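Local coordinates for MutT/nudix family protein (Deinococcus radiodurans, PDB 2W4E) that probably acts as a magnesium-dependent Nudix hydrolase that cleaves the pyrophosphate of ADP-ribose, at residues A7-V13 with F83-L89; P68-F72 with L130-A135; T32-I36 with I123-S128; G17-R23 with E105-L111. Where two conformers were deposited one is given. Residue numbers count along the deposited sequence, not the author numbering.

Contact 1 of 4, residues A7-V13 with F83-L89; sequences AVFILPV and FYPLLAL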
loop_
_atom_site.group_PDB
_atom_site.type_symbol
_atom_site.label_atom_id
_atom_site.label_comp_id
_atom_site.label_asym_id
_atom_site.label_seq_id
_atom_site.Cartn_x
_atom_site.Cartn_y
_atom_site.Cartn_z
ATOM N N ALA A 7 -3.125 11.256 -8.858
ATOM C CA ALA A 7 -2.175 10.579 -9.740
ATOM C C ALA A 7 -2.747 9.197 -10.007
ATOM O O ALA A 7 -3.520 8.658 -9.186
ATOM C CB ALA A 7 -0.813 10.477 -9.072
ATOM N N VAL A 8 -2.357 8.629 -11.144
ATOM C CA VAL A 8 -2.786 7.297 -11.537
ATOM C C VAL A 8 -1.600 6.345 -11.466
ATOM O O VAL A 8 -0.483 6.745 -11.758
ATOM C CB VAL A 8 -3.435 7.348 -12.945
ATOM C CG1 VAL A 8 -2.441 7.844 -14.001
ATOM C CG2 VAL A 8 -3.998 6.016 -13.287
ATOM N N PHE A 9 -1.828 5.117 -10.992
ATOM C CA PHE A 9 -0.773 4.121 -10.911
ATOM C C PHE A 9 -1.279 2.962 -11.738
ATOM O O PHE A 9 -2.442 2.580 -11.638
ATOM C CB PHE A 9 -0.534 3.685 -9.457
ATOM C CG PHE A 9 0.387 4.594 -8.710
ATOM C CD1 PHE A 9 1.672 4.177 -8.371
ATOM C CD2 PHE A 9 -0.016 5.889 -8.371
ATOM C CE1 PHE A 9 2.574 5.046 -7.708
ATOM C CE2 PHE A 9 0.875 6.752 -7.719
ATOM C CZ PHE A 9 2.168 6.320 -7.389
ATOM N N ILE A 10 -0.405 2.420 -12.563
ATOM C CA ILE A 10 -0.761 1.368 -13.496
ATOM C C ILE A 10 0.164 0.190 -13.374
ATOM O O ILE A 10 1.389 0.295 -13.646
ATOM C CB ILE A 10 -0.687 1.860 -14.989
ATOM C CG1 ILE A 10 -1.598 3.065 -15.239
ATOM C CG2 ILE A 10 -1.080 0.693 -15.956
ATOM C CD1 ILE A 10 -0.871 4.365 -15.152
ATOM N N LEU A 11 -0.414 -0.952 -13.045
ATOM C CA LEU A 11 0.321 -2.201 -13.132
ATOM C C LEU A 11 0.094 -2.822 -14.536
ATOM O O LEU A 11 -0.975 -3.346 -14.806
ATOM C CB LEU A 11 -0.145 -3.166 -12.024
ATOM C CG LEU A 11 0.337 -4.634 -12.116
ATOM C CD1 LEU A 11 1.896 -4.673 -12.187
ATOM C CD2 LEU A 11 -0.223 -5.378 -10.862
ATOM N N PRO A 12 1.095 -2.756 -15.435
ATOM C CA PRO A 12 0.876 -3.212 -16.797
ATOM C C PRO A 12 1.297 -4.684 -16.919
ATOM O O PRO A 12 2.411 -5.059 -16.473
ATOM C CB PRO A 12 1.848 -2.316 -17.612
ATOM C CG PRO A 12 2.527 -1.430 -16.612
ATOM C CD PRO A 12 2.462 -2.222 -15.330
ATOM N N VAL A 13 0.425 -5.523 -17.484
ATOM C CA VAL A 13 0.721 -6.955 -17.606
ATOM C C VAL A 13 0.529 -7.377 -19.074
ATOM O O VAL A 13 -0.519 -7.079 -19.688
ATOM C CB VAL A 13 -0.146 -7.804 -16.665
ATOM C CG1 VAL A 13 -0.023 -9.325 -16.969
ATOM C CG2 VAL A 13 0.150 -7.501 -15.158
ATOM N N PHE A 83 -4.253 8.548 -4.864
ATOM C CA PHE A 83 -3.638 7.684 -5.864
ATOM C C PHE A 83 -4.700 6.707 -6.325
ATOM O O PHE A 83 -5.328 6.047 -5.503
ATOM C CB PHE A 83 -2.445 6.933 -5.213
ATOM C CG PHE A 83 -1.200 7.771 -5.099
ATOM C CD1 PHE A 83 -1.219 9.130 -5.466
ATOM C CD2 PHE A 83 -0.024 7.231 -4.570
ATOM C CE1 PHE A 83 -0.094 9.906 -5.371
ATOM C CE2 PHE A 83 1.130 7.994 -4.465
ATOM C CZ PHE A 83 1.126 9.318 -4.843
ATOM N N TYR A 84 -4.914 6.641 -7.642
ATOM C CA TYR A 84 -5.846 5.708 -8.242
ATOM C C TYR A 84 -5.133 4.579 -8.969
ATOM O O TYR A 84 -4.540 4.801 -10.033
ATOM C CB TYR A 84 -6.799 6.434 -9.217
ATOM C CG TYR A 84 -7.758 7.333 -8.495
ATOM C CD1 TYR A 84 -8.916 6.824 -7.914
ATOM C CD2 TYR A 84 -7.497 8.702 -8.381
ATOM C CE1 TYR A 84 -9.801 7.652 -7.231
ATOM C CE2 TYR A 84 -8.390 9.547 -7.697
ATOM C CZ TYR A 84 -9.516 9.005 -7.128
ATOM O OH TYR A 84 -10.361 9.836 -6.450
ATOM N N PRO A 85 -5.180 3.362 -8.409
ATOM C CA PRO A 85 -4.476 2.268 -9.090
ATOM C C PRO A 85 -5.328 1.574 -10.157
ATOM O O PRO A 85 -6.557 1.458 -9.982
ATOM C CB PRO A 85 -4.100 1.313 -7.949
ATOM C CG PRO A 85 -5.153 1.533 -6.890
ATOM C CD PRO A 85 -5.652 2.989 -7.071
ATOM N N LEU A 86 -4.705 1.196 -11.285
ATOM C CA LEU A 86 -5.363 0.346 -12.280
ATOM C C LEU A 86 -4.481 -0.836 -12.697
ATOM O O LEU A 86 -3.235 -0.701 -12.841
ATOM C CB LEU A 86 -5.844 1.131 -13.528
ATOM C CG LEU A 86 -6.966 2.183 -13.273
ATOM C CD1 LEU A 86 -6.350 3.524 -13.128
ATOM C CD2 LEU A 86 -8.042 2.215 -14.394
ATOM N N LEU A 87 -5.136 -1.964 -12.928
ATOM C CA LEU A 87 -4.497 -3.091 -13.602
ATOM C C LEU A 87 -4.722 -3.020 -15.138
ATOM O O LEU A 87 -5.875 -3.038 -15.615
ATOM C CB LEU A 87 -5.073 -4.372 -13.053
ATOM C CG LEU A 87 -4.660 -5.665 -13.758
ATOM C CD1 LEU A 87 -3.102 -5.893 -13.631
ATOM C CD2 LEU A 87 -5.423 -6.825 -13.132
ATOM N N ALA A 88 -3.639 -2.946 -15.897
ATOM C CA ALA A 88 -3.726 -2.969 -17.375
ATOM C C ALA A 88 -3.309 -4.364 -17.916
ATOM O O ALA A 88 -2.230 -4.889 -17.587
ATOM C CB ALA A 88 -2.863 -1.838 -17.979
ATOM N N LEU A 89 -4.169 -4.969 -18.738
ATOM C CA LEU A 89 -3.907 -6.327 -19.250
ATOM C C LEU A 89 -3.675 -6.296 -20.746
ATOM O O LEU A 89 -3.982 -5.280 -21.422
ATOM C CB LEU A 89 -5.082 -7.267 -18.895
ATOM C CG LEU A 89 -5.220 -7.223 -17.357
ATOM C CD1 LEU A 89 -6.618 -7.434 -16.873
ATOM C CD2 LEU A 89 -4.214 -8.170 -16.627
#

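Contact 2 of 4, residues P68-F72 with L130-A135; sequences PLPGF and LTLWQA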
loop_
_atom_site.group_PDB
_atom_site.type_symbol
_atom_site.label_atom_id
_atom_site.label_comp_id
_atom_site.label_asym_id
_atom_site.label_seq_id
_atom_site.Cartn_x
_atom_site.Cartn_y
_atom_site.Cartn_z
ATOM N N PRO A 68 -10.073 -1.116 -12.921
ATOM C CA PRO A 68 -9.791 -0.145 -11.863
ATOM C C PRO A 68 -9.711 -0.825 -10.517
ATOM O O PRO A 68 -10.417 -1.781 -10.266
ATOM C CB PRO A 68 -11.016 0.827 -11.896
ATOM C CG PRO A 68 -11.731 0.553 -13.179
ATOM C CD PRO A 68 -11.421 -0.929 -13.499
ATOM N N LEU A 69 -8.844 -0.335 -9.646
ATOM C CA LEU A 69 -8.676 -0.947 -8.297
ATOM C C LEU A 69 -8.932 0.134 -7.258
ATOM O O LEU A 69 -8.997 1.301 -7.621
ATOM C CB LEU A 69 -7.258 -1.466 -8.153
ATOM C CG LEU A 69 -6.925 -2.642 -9.071
ATOM C CD1 LEU A 69 -5.399 -2.812 -9.044
ATOM C CD2 LEU A 69 -7.667 -3.910 -8.680
ATOM N N PRO A 70 -9.066 -0.226 -5.961
ATOM C CA PRO A 70 -9.460 0.834 -4.988
ATOM C C PRO A 70 -8.464 2.008 -4.835
ATOM O O PRO A 70 -7.310 1.783 -4.480
ATOM C CB PRO A 70 -9.582 0.075 -3.656
ATOM C CG PRO A 70 -9.971 -1.365 -4.118
ATOM C CD PRO A 70 -9.224 -1.594 -5.420
ATOM N N GLY A 71 -8.932 3.239 -5.027
ATOM C CA GLY A 71 -8.143 4.446 -4.724
ATOM C C GLY A 71 -7.662 4.540 -3.266
ATOM O O GLY A 71 -8.273 3.938 -2.374
ATOM N N PHE A 72 -6.556 5.237 -3.020
ATOM C CA PHE A 72 -6.023 5.381 -1.632
ATOM C C PHE A 72 -5.264 6.685 -1.460
ATOM O O PHE A 72 -4.766 7.223 -2.437
ATOM C CB PHE A 72 -5.111 4.195 -1.196
ATOM C CG PHE A 72 -3.866 3.994 -2.071
ATOM C CD1 PHE A 72 -2.622 4.489 -1.657
ATOM C CD2 PHE A 72 -3.929 3.249 -3.261
ATOM C CE1 PHE A 72 -1.454 4.325 -2.435
ATOM C CE2 PHE A 72 -2.718 3.072 -4.079
ATOM C CZ PHE A 72 -1.506 3.582 -3.629
ATOM N N LEU A 130 1.237 -1.678 -2.798
ATOM C CA LEU A 130 -0.186 -1.785 -2.449
ATOM C C LEU A 130 -0.961 -2.155 -3.726
ATOM O O LEU A 130 -1.887 -2.929 -3.683
ATOM C CB LEU A 130 -0.728 -0.463 -1.865
ATOM C CG LEU A 130 -2.227 -0.389 -1.543
ATOM C CD1 LEU A 130 -2.755 -1.635 -0.716
ATOM C CD2 LEU A 130 -2.525 0.893 -0.803
ATOM N N THR A 131 -0.564 -1.595 -4.868
ATOM C CA THR A 131 -1.282 -1.890 -6.128
ATOM C C THR A 131 -1.143 -3.375 -6.469
ATOM O O THR A 131 -2.107 -4.021 -6.922
ATOM C CB THR A 131 -0.757 -0.991 -7.253
ATOM O OG1 THR A 131 -0.971 0.365 -6.872
ATOM C CG2 THR A 131 -1.491 -1.253 -8.622
ATOM N N LEU A 132 0.066 -3.904 -6.259
ATOM C CA LEU A 132 0.345 -5.340 -6.549
ATOM C C LEU A 132 -0.516 -6.231 -5.670
ATOM O O LEU A 132 -1.098 -7.201 -6.144
ATOM C CB LEU A 132 1.831 -5.687 -6.380
ATOM C CG LEU A 132 2.710 -5.191 -7.543
ATOM C CD1 LEU A 132 4.169 -5.079 -7.006
ATOM C CD2 LEU A 132 2.617 -6.186 -8.724
ATOM N N TRP A 133 -0.606 -5.898 -4.390
ATOM C CA TRP A 133 -1.478 -6.659 -3.531
ATOM C C TRP A 133 -2.920 -6.563 -4.024
ATOM O O TRP A 133 -3.600 -7.569 -4.109
ATOM C CB TRP A 133 -1.384 -6.198 -2.072
ATOM C CG TRP A 133 -0.192 -6.704 -1.385
ATOM C CD1 TRP A 133 0.899 -5.980 -0.990
ATOM C CD2 TRP A 133 0.064 -8.059 -0.999
ATOM N NE1 TRP A 133 1.819 -6.803 -0.371
ATOM C CE2 TRP A 133 1.339 -8.086 -0.370
ATOM C CE3 TRP A 133 -0.658 -9.246 -1.105
ATOM C CZ2 TRP A 133 1.900 -9.258 0.140
ATOM C CZ3 TRP A 133 -0.109 -10.422 -0.580
ATOM C CH2 TRP A 133 1.158 -10.408 0.049
ATOM N N GLN A 134 -3.401 -5.357 -4.318
ATOM C CA GLN A 134 -4.819 -5.222 -4.717
ATOM C C GLN A 134 -5.123 -5.933 -6.044
ATOM O O GLN A 134 -6.240 -6.385 -6.240
ATOM C CB GLN A 134 -5.204 -3.734 -4.862
ATOM C CG GLN A 134 -5.255 -2.895 -3.559
ATOM C CD GLN A 134 -5.425 -1.405 -3.921
ATOM O OE1 GLN A 134 -5.172 -1.015 -5.068
ATOM N NE2 GLN A 134 -5.816 -0.595 -2.981
ATOM N N ALA A 135 -4.143 -6.036 -6.951
ATOM C CA ALA A 135 -4.365 -6.700 -8.248
ATOM C C ALA A 135 -4.290 -8.243 -8.186
ATOM O O ALA A 135 -4.639 -8.930 -9.142
ATOM C CB ALA A 135 -3.322 -6.192 -9.266
#

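Contact 3 of 4, residues T32-I36 with I123-S128; sequences TITEI and IQDGPS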
loop_
_atom_site.group_PDB
_atom_site.type_symbol
_atom_site.label_atom_id
_atom_site.label_comp_id
_atom_site.label_asym_id
_atom_site.label_seq_id
_atom_site.Cartn_x
_atom_site.Cartn_y
_atom_site.Cartn_z
ATOM N N THR A 32 17.995 4.567 -7.665
ATOM C CA THR A 32 16.811 4.097 -8.387
ATOM C C THR A 32 16.016 3.147 -7.489
ATOM O O THR A 32 16.523 2.622 -6.452
ATOM C CB THR A 32 17.183 3.427 -9.740
ATOM O OG1 THR A 32 17.878 2.196 -9.515
ATOM C CG2 THR A 32 18.053 4.357 -10.584
ATOM N N ILE A 33 14.759 2.941 -7.850
ATOM C CA ILE A 33 13.896 2.029 -7.118
ATOM C C ILE A 33 12.874 1.445 -8.097
ATOM O O ILE A 33 12.448 2.125 -9.037
ATOM C CB ILE A 33 13.232 2.708 -5.869
ATOM C CG1 ILE A 33 12.276 1.737 -5.150
ATOM C CG2 ILE A 33 12.549 4.035 -6.256
ATOM C CD1 ILE A 33 11.832 2.132 -3.731
ATOM N N THR A 34 12.538 0.174 -7.885
ATOM C CA THR A 34 11.584 -0.569 -8.708
ATOM C C THR A 34 10.158 -0.073 -8.412
ATOM O O THR A 34 9.702 -0.077 -7.233
ATOM C CB THR A 34 11.676 -2.092 -8.407
ATOM O OG1 THR A 34 13.005 -2.516 -8.683
ATOM C CG2 THR A 34 10.764 -2.875 -9.332
ATOM N N GLU A 35 9.484 0.374 -9.464
ATOM C CA GLU A 35 8.134 0.921 -9.366
ATOM C C GLU A 35 7.261 0.395 -10.501
ATOM O O GLU A 35 7.771 -0.072 -11.535
ATOM C CB GLU A 35 8.175 2.446 -9.465
ATOM C CG GLU A 35 9.002 3.112 -8.359
ATOM C CD GLU A 35 9.116 4.609 -8.547
ATOM O OE1 GLU A 35 9.096 5.073 -9.716
ATOM O OE2 GLU A 35 9.219 5.320 -7.534
ATOM N N ILE A 36 5.951 0.471 -10.310
ATOM C CA ILE A 36 5.016 0.372 -11.472
ATOM C C ILE A 36 4.921 1.748 -12.172
ATOM O O ILE A 36 5.579 2.703 -11.746
ATOM C CB ILE A 36 3.618 -0.200 -11.062
ATOM C CG1 ILE A 36 2.903 0.716 -10.062
ATOM C CG2 ILE A 36 3.749 -1.662 -10.505
ATOM C CD1 ILE A 36 1.370 0.312 -9.870
ATOM N N ILE A 123 10.184 -5.133 -2.760
ATOM C CA ILE A 123 9.520 -3.969 -3.369
ATOM C C ILE A 123 9.223 -2.948 -2.240
ATOM O O ILE A 123 8.192 -3.037 -1.569
ATOM C CB ILE A 123 8.166 -4.341 -4.043
ATOM C CG1 ILE A 123 8.275 -5.616 -4.906
ATOM C CG2 ILE A 123 7.613 -3.152 -4.854
ATOM C CD1 ILE A 123 8.500 -5.384 -6.325
ATOM N N GLN A 124 10.121 -1.992 -2.055
ATOM C CA GLN A 124 10.019 -1.057 -0.932
ATOM C C GLN A 124 9.127 0.122 -1.311
ATOM O O GLN A 124 8.772 0.882 -0.441
ATOM C CB GLN A 124 11.399 -0.526 -0.525
ATOM C CG GLN A 124 12.445 -1.587 -0.079
ATOM C CD GLN A 124 13.826 -1.039 -0.374
ATOM O OE1 GLN A 124 14.144 -0.776 -1.526
ATOM N NE2 GLN A 124 14.611 -0.774 0.674
ATOM N N ASP A 125 8.789 0.293 -2.592
ATOM C CA ASP A 125 7.873 1.388 -2.988
ATOM C C ASP A 125 6.461 1.077 -2.480
ATOM O O ASP A 125 5.850 0.095 -2.911
ATOM C CB ASP A 125 7.857 1.661 -4.497
ATOM C CG ASP A 125 6.984 2.864 -4.856
ATOM O OD1 ASP A 125 7.284 3.980 -4.392
ATOM O OD2 ASP A 125 5.972 2.716 -5.552
ATOM N N GLY A 126 5.962 1.873 -1.535
ATOM C CA GLY A 126 4.630 1.588 -0.953
ATOM C C GLY A 126 3.457 1.592 -1.959
ATOM O O GLY A 126 2.698 0.621 -2.016
ATOM N N PRO A 127 3.290 2.674 -2.732
ATOM C CA PRO A 127 2.166 2.723 -3.716
ATOM C C PRO A 127 2.202 1.558 -4.732
ATOM O O PRO A 127 1.144 0.979 -5.060
ATOM C CB PRO A 127 2.363 4.062 -4.423
ATOM C CG PRO A 127 3.083 4.954 -3.395
ATOM C CD PRO A 127 4.005 3.971 -2.643
ATOM N N SER A 128 3.392 1.204 -5.203
ATOM C CA SER A 128 3.537 0.038 -6.083
ATOM C C SER A 128 3.213 -1.232 -5.379
ATOM O O SER A 128 2.537 -2.076 -5.963
ATOM C CB SER A 128 4.939 -0.077 -6.733
ATOM O OG SER A 128 5.227 1.097 -7.490
HETATM O O HOH W 1 10.270 -0.983 -4.847
#

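Contact 4 of 4, residues G17-R23 with E105-L111; sequences GEAVLIR and ERVVLPL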
loop_
_atom_site.group_PDB
_atom_site.type_symbol
_atom_site.label_atom_id
_atom_site.label_comp_id
_atom_site.label_asym_id
_atom_site.label_seq_id
_atom_site.Cartn_x
_atom_site.Cartn_y
_atom_site.Cartn_z
ATOM N N GLY A 17 1.791 -12.700 -19.323
ATOM C CA GLY A 17 1.840 -12.710 -17.842
ATOM C C GLY A 17 3.145 -12.183 -17.274
ATOM O O GLY A 17 3.654 -12.728 -16.301
ATOM N N GLU A 18 3.709 -11.154 -17.922
ATOM C CA GLU A 18 4.841 -10.423 -17.378
ATOM C C GLU A 18 4.392 -9.052 -16.927
ATOM O O GLU A 18 3.524 -8.431 -17.571
ATOM C CB GLU A 18 5.892 -10.232 -18.440
ATOM C CG GLU A 18 6.233 -11.528 -19.123
ATOM C CD GLU A 18 6.715 -11.241 -20.502
ATOM O OE1 GLU A 18 5.939 -10.651 -21.308
ATOM O OE2 GLU A 18 7.882 -11.562 -20.772
ATOM N N ALA A 19 4.944 -8.594 -15.810
ATOM C CA ALA A 19 4.694 -7.223 -15.369
ATOM C C ALA A 19 5.690 -6.310 -16.060
ATOM O O ALA A 19 6.859 -6.663 -16.222
ATOM C CB ALA A 19 4.851 -7.116 -13.849
ATOM N N VAL A 20 5.240 -5.130 -16.444
ATOM C CA VAL A 20 6.132 -4.133 -16.982
ATOM C C VAL A 20 6.443 -3.090 -15.909
ATOM O O VAL A 20 5.642 -2.176 -15.699
ATOM C CB VAL A 20 5.551 -3.465 -18.246
ATOM C CG1 VAL A 20 6.592 -2.500 -18.865
ATOM C CG2 VAL A 20 5.107 -4.566 -19.260
ATOM N N LEU A 21 7.601 -3.240 -15.261
ATOM C CA LEU A 21 8.047 -2.313 -14.213
ATOM C C LEU A 21 9.038 -1.295 -14.732
ATOM O O LEU A 21 9.526 -1.412 -15.839
ATOM C CB LEU A 21 8.693 -3.087 -13.048
ATOM C CG LEU A 21 7.860 -4.264 -12.573
ATOM C CD1 LEU A 21 8.480 -4.980 -11.346
ATOM C CD2 LEU A 21 6.463 -3.717 -12.223
ATOM N N ILE A 22 9.336 -0.297 -13.911
ATOM C CA ILE A 22 10.419 0.637 -14.191
ATOM C C ILE A 22 11.376 0.756 -13.003
ATOM O O ILE A 22 10.980 0.502 -11.849
ATOM C CB ILE A 22 9.907 2.039 -14.543
ATOM C CG1 ILE A 22 9.028 2.590 -13.399
ATOM C CG2 ILE A 22 9.169 2.018 -15.897
ATOM C CD1 ILE A 22 8.591 4.028 -13.593
ATOM N N ARG A 23 12.628 1.117 -13.293
ATOM C CA ARG A 23 13.579 1.511 -12.236
ATOM C C ARG A 23 13.794 2.960 -12.511
ATOM O O ARG A 23 14.274 3.348 -13.573
ATOM C CB ARG A 23 14.912 0.725 -12.232
ATOM C CG ARG A 23 14.777 -0.793 -11.922
ATOM C CD ARG A 23 16.122 -1.471 -11.539
ATOM N NE ARG A 23 15.954 -2.934 -11.506
ATOM C CZ ARG A 23 16.415 -3.789 -12.421
ATOM N NH1 ARG A 23 17.100 -3.359 -13.471
ATOM N NH2 ARG A 23 16.181 -5.093 -12.291
ATOM N N GLU A 105 14.347 3.184 -16.513
ATOM C CA GLU A 105 14.704 1.973 -17.226
ATOM C C GLU A 105 13.545 0.977 -17.121
ATOM O O GLU A 105 13.098 0.621 -16.040
ATOM C CB GLU A 105 15.976 1.356 -16.663
ATOM C CG GLU A 105 16.230 -0.073 -17.161
ATOM C CD GLU A 105 17.220 -0.860 -16.305
ATOM O OE1 GLU A 105 17.527 -2.015 -16.668
ATOM O OE2 GLU A 105 17.691 -0.358 -15.268
ATOM N N ARG A 106 13.089 0.509 -18.265
ATOM C CA ARG A 106 12.045 -0.494 -18.305
ATOM C C ARG A 106 12.544 -1.883 -17.945
ATOM O O ARG A 106 13.610 -2.313 -18.412
ATOM C CB ARG A 106 11.391 -0.493 -19.665
ATOM C CG ARG A 106 10.056 -1.220 -19.683
ATOM C CD ARG A 106 9.962 -1.980 -20.943
ATOM N NE ARG A 106 9.500 -1.123 -21.995
ATOM C CZ ARG A 106 9.822 -1.255 -23.277
ATOM N NH1 ARG A 106 10.654 -2.202 -23.680
ATOM N NH2 ARG A 106 9.297 -0.423 -24.145
ATOM N N VAL A 107 11.760 -2.582 -17.124
ATOM C CA VAL A 107 12.137 -3.868 -16.573
ATOM C C VAL A 107 10.935 -4.797 -16.708
ATOM O O VAL A 107 9.958 -4.647 -15.977
ATOM C CB VAL A 107 12.560 -3.737 -15.050
ATOM C CG1 VAL A 107 12.697 -5.104 -14.376
ATOM C CG2 VAL A 107 13.887 -2.947 -14.893
ATOM N N VAL A 108 11.010 -5.779 -17.598
ATOM C CA VAL A 108 9.914 -6.757 -17.770
ATOM C C VAL A 108 10.213 -8.085 -17.071
ATOM O O VAL A 108 11.166 -8.763 -17.420
ATOM C CB VAL A 108 9.611 -6.978 -19.292
ATOM C CG1 VAL A 108 8.534 -8.064 -19.507
ATOM C CG2 VAL A 108 9.162 -5.664 -19.926
ATOM N N LEU A 109 9.406 -8.450 -16.080
ATOM C CA LEU A 109 9.614 -9.677 -15.314
ATOM C C LEU A 109 8.392 -10.552 -15.280
ATOM O O LEU A 109 7.281 -10.043 -15.175
ATOM C CB LEU A 109 9.960 -9.309 -13.859
ATOM C CG LEU A 109 11.250 -8.541 -13.598
ATOM C CD1 LEU A 109 11.206 -7.928 -12.198
ATOM C CD2 LEU A 109 12.411 -9.491 -13.720
ATOM N N PRO A 110 8.575 -11.890 -15.299
ATOM C CA PRO A 110 7.440 -12.768 -15.041
ATOM C C PRO A 110 6.723 -12.412 -13.733
ATOM O O PRO A 110 7.382 -12.076 -12.725
ATOM C CB PRO A 110 8.096 -14.163 -14.895
ATOM C CG PRO A 110 9.349 -14.063 -15.675
ATOM C CD PRO A 110 9.842 -12.645 -15.337
ATOM N N LEU A 111 5.385 -12.517 -13.735
ATOM C CA LEU A 111 4.588 -12.151 -12.569
ATOM C C LEU A 111 4.955 -12.972 -11.319
ATOM O O LEU A 111 4.865 -12.462 -10.217
ATOM C CB LEU A 111 3.080 -12.301 -12.853
ATOM C CG LEU A 111 2.374 -11.181 -13.608
ATOM C CD1 LEU A 111 0.924 -11.579 -13.972
ATOM C CD2 LEU A 111 2.394 -9.877 -12.790
#

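Contact 1 of 4, residues A7-V13 with F83-L89
Phe9 and Phe83 lose the most surface here, 85 and 72 Å², because both side chains leave the same face of the ladder from pairs two residues apart (Phe9-Pro85 and Ala7-Phe83). Phe9 CE2 comes within 3.3 Å of Phe83 CD2 and lies over a face of the Phe83 ring; with centroids 4.6 Å apart and planes at 35°, the pair is oblique. Ala7 CB packs against the same ring, 3.8 Å from Phe83 CE1. The backbone of Phe9 is equally engaged: its N donates to Tyr84 O (2.9 Å) and its O accepts from Leu86 N (2.7 Å), so the bonds straddle Pro85, its partner in register. This staggered pattern, an axis approach of 4.5 Å and a 24° angle between chain directions identify adjacent parallel strands, the centre of the mixed sheet in the alpha-beta-alpha Nudix fold. The sheet is covered by helix 126-141 on the Phe9 and Leu11 face and by the Nudix helix 47-59 on the Val8 and Pro12 face. Leu86, with 63 Å² covered, belongs to that second face, where its CD1 meets Val8 CG2 at 3.4 Å and Trp66 of strand 65-68 packs against it. Leu86 O receives Leu11 N at 2.8 Å, and the ladder runs on through Ala88 N to Leu11 O (2.9 Å) and Val13 N to Ala88 O (2.7 Å).

Contact 2 of 4, residues P68-F72 with L130-A135
One hydrogen bond ties the loop 68-72 to the helical segment 130-135: Gln134 NE2 donates to Pro70 O at 3.2 Å with an angle of 138° at the hydrogen, a somewhat bent geometry. Gln134 has 83 Å² covered, more than any other residue of the contact, and its amide lies along the loop, with OE1 3.8 Å from Leu69 CB and NE2 3.9 Å from Pro70 CB. The aromatic part is a CH-pi contact. Leu130 CD2 sits 3.5 Å from the centroid of the Phe72 ring and 10° off its normal, squarely over the face, while Thr131 OG1, hydrogen-bonded to Pro127 O, lies at the ring edge 4.3 Å from Phe72 CE2. Purely apolar packing is concentrated at Leu69, whose CD1 reaches Ala135 CB at 4.0 Å and Thr131 CG2 at 4.2 Å. Leu130, Thr131, Gln134 and Ala135 can all meet the loop because they recur at i, i+1, i+4 and i+5 along one side of the helix; Leu132 points away from the loop. Phe72 and Trp133 also meet the second subunit, the latter through the Trp133 ring of that subunit. Within this Nudix domain the loop joins strand 65-68 to strand 82-93, Pro85 of which packs against Leu69, Phe72 and Gln134, while Leu132 is turned toward helix 111-120.

Contact 3 of 4, residues T32-I36 with I123-S128
In this Nudix fold, strand 31-35, an outer strand of the three-stranded antiparallel sheet, is joined here to the capped start of helix 126-141. Ile123 opens the second segment with a loose approach, its CG2 lying 4.4 Å from Thr34 O. At Gln124 the apolar end of Ile33 takes over, with Ile33 CD1 4.2 Å from Gln124 CB; Tyr73 of the second subunit packs on both residues. Asp125 is the N-cap. Its N donates to water 1 at 3.0 Å, and that water donates to Thr34 O at 2.6 Å, bridging loop and strand. Asp125 OD1 lies 3.9 Å from Glu35 OE2, a like-charge approach; Glu35 OE2 also forms a salt bridge with Arg26 NE, consistent with its being tolerated. Gly126 and Pro127 begin the helix, and Ser128, whose N donates to Asp125 OD2 at 3.0 Å, continues its first turn. The hydroxyl joins the cap to segment 32-36: Ser128 OG donates to Asp125 OD2 at 2.6 Å and accepts from Ile36 N at 3.0 Å, with 167° at the hydrogen.

Contact 4 of 4, residues G17-R23 with E105-L111
Leu21, Val107, Ala19 and Leu109 form the apolar middle, their side chains on one face of the ladder. Leu21 CB faces Val107 CB at 4.4 Å, Leu21 CD1 meets Leu109 CD1 at 4.1 Å, and Ala19 CB touches Leu111 CD2 at 3.8 Å; Val114 of helix 111-120 packs on Ala19, Leu21 and Leu109. On the reverse, Val20 CG1 lies 4.2 Å from Val108 CG2, Leu93 packing on both. Paired bonds register the backbones: Leu21 N to Val107 O and Val107 N to Leu21 O, both 2.8 Å, Ala19 N to Leu109 O (2.8 Å) and Leu109 N to Ala19 O (3.1 Å). The 157° between strand directions confirms an antiparallel pair, the centre and one outer strand of the three-stranded sheet of the Nudix fold. Toward Gly17 the ladder ends as Leu111 N, starting helix 111-120, donates to Gly17 O at 3.1 Å. The opposite end is polar. Arg23 and Glu105 exchange backbone bonds, Arg23 N to Glu105 O at 2.8 Å and Glu105 N to Arg23 O at 2.9 Å, plus a salt bridge of 3.5 Å from Arg23 NH1 to Glu105 OE1. Val107 CG2 lies over a face of that guanidinium, 3.5 Å from Arg23 NH1.

Along the chain the segments follow the contact order 1, 4, 3, 2, 1, 4, 3, 2, so every contact crosses the others, consistent with a single interwoven domain. The centre of contact 1 lies about 4 Å from the centre of the chain, about 8 Å from that of contact 2 and 13 Å from those of contacts 3 and 4. Pro12 O to Val20 N (2.8 Å) links the mixed sheet to the antiparallel one, where Glu35 N to Ile22 O (2.8 Å) joins contacts 3 and 4. Contacts 2 and 3 share helix 126-141 and touch the second subunit; contact 4, its centre about 17 Å from that of contact 2, touches no other chain of the assembly.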